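Side-chain contacts in glucocorticoid Modulatory Element Binding protein-1 (Homo sapiens, PDB 1OQJ), which binds, as a whole protein of which this is the SAND domain, glucocorticoid modulatory elements of the tyrosine aminotransferase promoter and raises sensitivity to low glucocorticoid concentrations: residues A[36-40]-A[41-45]; A[67-70]-A[71-75]. One frame throughout, in Å; residues are numbered along the deposited sequence.

How the interactions relate
Both interactions are local, each within one continuous piece of the SAND domain, and their centres lie about 18 Å apart on opposite sides of the chain's centre. Interaction 1 is a tight hairpin whose base is buried and whose tip is exposed; paired backbone hydrogen bonds hold it, with Val36, Phe38 and Ile43 meeting on one face. Interaction 2 is a surface contact where a short strand passes into helix 71-76, and its two backbone hydrogen bonds, one weak, converge on one carbonyl oxygen. Interactions 1 and 2 do not touch. Interaction 1 runs into helix 45-51, whereas interaction 2 contains the DNA-binding Arg72, close to Lys61.

Interaction 1: A[36-40]-A[41-45]; sequences VKFND and QLISP
Ile43 sets CG1 between its backbone N and carbonyl carbon (chi1 64°), then runs extended to CD1, while Phe38 turns CG anti to its own N (chi1 -174°). The two side chains meet at a slant: Ile43 CD1 touches Phe38 CB at 3.8 Å and Phe38 CD2 at 4.0 Å. Val36 lies on the same face, where its CG2 reaches Pro45 CG at 4.1 Å. Beneath them the backbone forms a beta hairpin with a two-residue loop, Asn39-Asp40, in a type I' turn that requires their positive phi values. Val36 and Ile43 form a hydrogen-bonded antiparallel pair, in which Ile43 N meets Val36 O at 2.8 Å in the carbonyl plane. At the turn Phe38 and Gln41 pair likewise, but Gln41 N approaches Phe38 O from 64° out of the carbonyl plane, at 3.1 Å. A water also donates to Phe38 O, at 2.9 Å, and bridges it to Gln41 OE1. Lys37, whose side chain starts on the opposite face, extends along the strand to the turn, where NZ makes a long salt bridge with Asp40 OD2. Phe48 of helix 45-51 packs on Val36 and Ile43 and stacks edge-to-face with Phe38, and Ser44 OG caps that helix through His47 N. The chemistry is thus split: Val36, Phe38 and Ile43 pack on helix 45-51, whereas backbone bonds close the turn, with water and a long salt bridge beside it.

Interaction 2: A[67-70]-A[71-75]; sequences GGIM and LRKMM
Met70 O is gripped by two backbone N-H groups of the helix that starts just after it. Lys73 N lies 3.0 Å from Met70 O and stands 52° out of the carbonyl plane, so the bond does not use a lone pair. Met74 N reaches the same Met70 O only weakly, at 3.5 Å. Both bonds fit the N-cap position of Met70, where its carbonyl begins the helical pattern. Lys73, extended and then bent at chi4 (64°), crosses the Met70 side chain obliquely and brings NZ alongside Met70 SD at 3.2 Å. Beside this helix start, Ile69 places CG2 anti to its backbone N and sends it against Met74 SD, at 3.7 Å. Met74 folds back at chi2 and chi3, keeping its sulfur beside Ile69, and the two side chains cross nearly at right angles. A water accepts from Met70 N at 3.0 Å and weakly from Lys73 NZ, a loose link between the two residues. In the fold, this junction carries the chain from the two-stranded sheet 65-66/69-70 into helix 71-76. Leu71 packs on Trp60 of helix 60-63, and the DNA-binding Arg72, salt-bridged to Asp76, lies against Lys61 of that same helix.

Interaction 1: A[36-40]-A[41-45]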
loop_
_atom_site.group_PDB
_atom_site.type_symbol
_atom_site.label_atom_id
_atom_site.label_comp_id
_atom_site.label_asym_id
_atom_site.label_seq_id
_atom_site.Cartn_x
_atom_site.Cartn_y
_atom_site.Cartn_z
ATOM N N VAL A 36 -0.777 -4.162 -5.322
ATOM C CA VAL A 36 -1.939 -3.318 -5.567
ATOM C C VAL A 36 -2.608 -3.682 -6.886
ATOM O O VAL A 36 -1.958 -3.693 -7.930
ATOM C CB VAL A 36 -1.541 -1.828 -5.625
ATOM C CG1 VAL A 36 -2.742 -0.979 -6.006
ATOM C CG2 VAL A 36 -0.983 -1.386 -4.279
ATOM N N LYS A 37 -3.900 -3.992 -6.840
ATOM C CA LYS A 37 -4.630 -4.322 -8.059
ATOM C C LYS A 37 -5.255 -3.025 -8.567
ATOM O O LYS A 37 -6.059 -2.395 -7.874
ATOM C CB LYS A 37 -5.709 -5.372 -7.774
ATOM C CG LYS A 37 -6.450 -5.876 -9.013
ATOM C CD LYS A 37 -7.389 -7.029 -8.663
ATOM C CE LYS A 37 -8.172 -7.505 -9.881
ATOM N NZ LYS A 37 -9.150 -6.488 -10.371
ATOM N N PHE A 38 -4.861 -2.626 -9.773
ATOM C CA PHE A 38 -5.342 -1.398 -10.392
ATOM C C PHE A 38 -5.610 -1.700 -11.861
ATOM O O PHE A 38 -4.690 -2.046 -12.605
ATOM C CB PHE A 38 -4.267 -0.317 -10.254
ATOM C CG PHE A 38 -4.697 1.040 -10.724
ATOM C CD1 PHE A 38 -5.852 1.633 -10.225
ATOM C CD2 PHE A 38 -3.916 1.747 -11.631
ATOM C CE1 PHE A 38 -6.225 2.924 -10.621
ATOM C CE2 PHE A 38 -4.277 3.036 -12.034
ATOM C CZ PHE A 38 -5.435 3.623 -11.526
ATOM N N ASN A 39 -6.870 -1.575 -12.266
ATOM C CA ASN A 39 -7.280 -1.863 -13.637
ATOM C C ASN A 39 -6.878 -3.274 -14.059
ATOM O O ASN A 39 -6.379 -3.507 -15.164
ATOM C CB ASN A 39 -6.717 -0.816 -14.600
ATOM C CG ASN A 39 -7.349 0.544 -14.394
ATOM O OD1 ASN A 39 -8.556 0.644 -14.162
ATOM N ND2 ASN A 39 -6.547 1.598 -14.481
ATOM N N ASP A 40 -7.116 -4.212 -13.146
ATOM C CA ASP A 40 -6.838 -5.633 -13.333
ATOM C C ASP A 40 -5.363 -5.980 -13.496
ATOM O O ASP A 40 -5.022 -7.035 -14.030
ATOM C CB ASP A 40 -7.622 -6.184 -14.526
ATOM C CG ASP A 40 -7.917 -7.668 -14.385
ATOM O OD1 ASP A 40 -8.326 -8.299 -15.381
ATOM O OD2 ASP A 40 -7.743 -8.199 -13.266
ATOM N N GLN A 41 -4.492 -5.089 -13.040
ATOM C CA GLN A 41 -3.061 -5.329 -13.117
ATOM C C GLN A 41 -2.474 -5.228 -11.713
ATOM O O GLN A 41 -2.861 -4.354 -10.942
ATOM C CB GLN A 41 -2.386 -4.296 -14.023
ATOM C CG GLN A 41 -0.874 -4.436 -14.060
ATOM C CD GLN A 41 -0.202 -3.390 -14.922
ATOM O OE1 GLN A 41 -0.535 -2.206 -14.856
ATOM N NE2 GLN A 41 0.766 -3.820 -15.726
ATOM N N LEU A 42 -1.556 -6.129 -11.376
ATOM C CA LEU A 42 -0.929 -6.087 -10.064
ATOM C C LEU A 42 0.296 -5.190 -10.193
ATOM O O LEU A 42 1.229 -5.505 -10.944
ATOM C CB LEU A 42 -0.509 -7.494 -9.621
ATOM C CG LEU A 42 -0.056 -7.647 -8.167
ATOM C CD1 LEU A 42 -1.229 -7.384 -7.234
ATOM C CD2 LEU A 42 0.486 -9.052 -7.944
ATOM N N ILE A 43 0.285 -4.067 -9.483
ATOM C CA ILE A 43 1.398 -3.125 -9.532
ATOM C C ILE A 43 1.867 -2.760 -8.130
ATOM O O ILE A 43 1.255 -3.139 -7.135
ATOM C CB ILE A 43 1.016 -1.822 -10.282
ATOM C CG1 ILE A 43 -0.091 -1.076 -9.532
ATOM C CG2 ILE A 43 0.563 -2.155 -11.699
ATOM C CD1 ILE A 43 -0.486 0.242 -10.181
ATOM N N SER A 44 2.960 -2.014 -8.059
ATOM C CA SER A 44 3.502 -1.605 -6.774
ATOM C C SER A 44 2.858 -0.314 -6.285
ATOM O O SER A 44 2.265 0.432 -7.063
ATOM C CB SER A 44 5.002 -1.357 -6.901
ATOM O OG SER A 44 5.232 -0.223 -7.727
ATOM N N PRO A 45 2.964 -0.041 -4.977
ATOM C CA PRO A 45 2.396 1.183 -4.411
ATOM C C PRO A 45 3.038 2.406 -5.082
ATOM O O PRO A 45 2.371 3.413 -5.312
ATOM C CB PRO A 45 2.765 1.076 -2.932
ATOM C CG PRO A 45 2.668 -0.394 -2.688
ATOM C CD PRO A 45 3.357 -0.980 -3.909
HETATM O O HOH W 1 -2.677 -0.535 -14.066
#

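Interaction 2: A[67-70]-A[71-75]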
loop_
_atom_site.group_PDB
_atom_site.type_symbol
_atom_site.label_atom_id
_atom_site.label_comp_id
_atom_site.label_asym_id
_atom_site.label_seq_id
_atom_site.Cartn_x
_atom_site.Cartn_y
_atom_site.Cartn_z
ATOM N N GLY A 67 -9.944 4.235 3.519
ATOM C CA GLY A 67 -11.055 4.822 4.243
ATOM C C GLY A 67 -10.773 6.284 4.554
ATOM O O GLY A 67 -11.245 6.817 5.559
ATOM N N GLY A 68 -9.987 6.932 3.698
ATOM C CA GLY A 68 -9.665 8.338 3.890
ATOM C C GLY A 68 -8.500 8.616 4.821
ATOM O O GLY A 68 -8.030 9.757 4.925
ATOM N N ILE A 69 -8.027 7.578 5.501
ATOM C CA ILE A 69 -6.913 7.715 6.431
ATOM C C ILE A 69 -5.605 7.314 5.757
ATOM O O ILE A 69 -5.549 6.319 5.037
ATOM C CB ILE A 69 -7.130 6.821 7.677
ATOM C CG1 ILE A 69 -8.413 7.243 8.398
ATOM C CG2 ILE A 69 -5.940 6.938 8.625
ATOM C CD1 ILE A 69 -8.725 6.412 9.630
ATOM N N MET A 70 -4.553 8.095 5.984
ATOM C CA MET A 70 -3.258 7.785 5.395
ATOM C C MET A 70 -2.860 6.355 5.753
ATOM O O MET A 70 -2.962 5.942 6.911
ATOM C CB MET A 70 -2.196 8.760 5.901
ATOM C CG MET A 70 -2.358 10.170 5.374
ATOM S SD MET A 70 -1.123 11.272 6.081
ATOM C CE MET A 70 -2.165 12.587 6.725
ATOM N N LEU A 71 -2.412 5.598 4.758
ATOM C CA LEU A 71 -2.007 4.217 4.987
ATOM C C LEU A 71 -0.968 4.149 6.107
ATOM O O LEU A 71 -0.974 3.221 6.915
ATOM C CB LEU A 71 -1.451 3.614 3.692
ATOM C CG LEU A 71 -1.134 2.117 3.704
ATOM C CD1 LEU A 71 -2.370 1.324 4.120
ATOM C CD2 LEU A 71 -0.663 1.684 2.321
ATOM N N ARG A 72 -0.086 5.142 6.158
ATOM C CA ARG A 72 0.948 5.216 7.188
ATOM C C ARG A 72 0.377 5.008 8.593
ATOM O O ARG A 72 0.932 4.254 9.393
ATOM C CB ARG A 72 1.648 6.577 7.122
ATOM C CG ARG A 72 2.579 6.880 8.289
ATOM C CD ARG A 72 3.856 6.063 8.231
ATOM N NE ARG A 72 4.742 6.378 9.351
ATOM C CZ ARG A 72 5.958 5.864 9.514
ATOM N NH1 ARG A 72 6.443 5.005 8.627
ATOM N NH2 ARG A 72 6.688 6.205 10.568
ATOM N N LYS A 73 -0.735 5.670 8.893
ATOM C CA LYS A 73 -1.338 5.553 10.219
ATOM C C LYS A 73 -1.946 4.182 10.473
ATOM O O LYS A 73 -1.873 3.661 11.588
ATOM C CB LYS A 73 -2.396 6.638 10.413
ATOM C CG LYS A 73 -1.841 8.053 10.334
ATOM C CD LYS A 73 -2.930 9.080 10.605
ATOM C CE LYS A 73 -2.383 10.500 10.549
ATOM N NZ LYS A 73 -1.882 10.856 9.196
ATOM N N MET A 74 -2.553 3.596 9.446
ATOM C CA MET A 74 -3.149 2.276 9.602
ATOM C C MET A 74 -2.038 1.248 9.817
ATOM O O MET A 74 -2.226 0.254 10.518
ATOM C CB MET A 74 -3.991 1.922 8.374
ATOM C CG MET A 74 -5.124 2.916 8.091
ATOM S SD MET A 74 -6.191 3.320 9.511
ATOM C CE MET A 74 -7.056 1.772 9.743
ATOM N N MET A 75 -0.878 1.498 9.218
ATOM C CA MET A 75 0.272 0.618 9.374
ATOM C C MET A 75 0.851 0.770 10.781
ATOM O O MET A 75 1.134 -0.220 11.456
ATOM C CB MET A 75 1.350 0.959 8.342
ATOM C CG MET A 75 0.948 0.664 6.903
ATOM S SD MET A 75 2.055 1.425 5.709
ATOM C CE MET A 75 3.489 0.390 5.869
HETATM O O HOH W 2 -4.830 10.588 7.714
#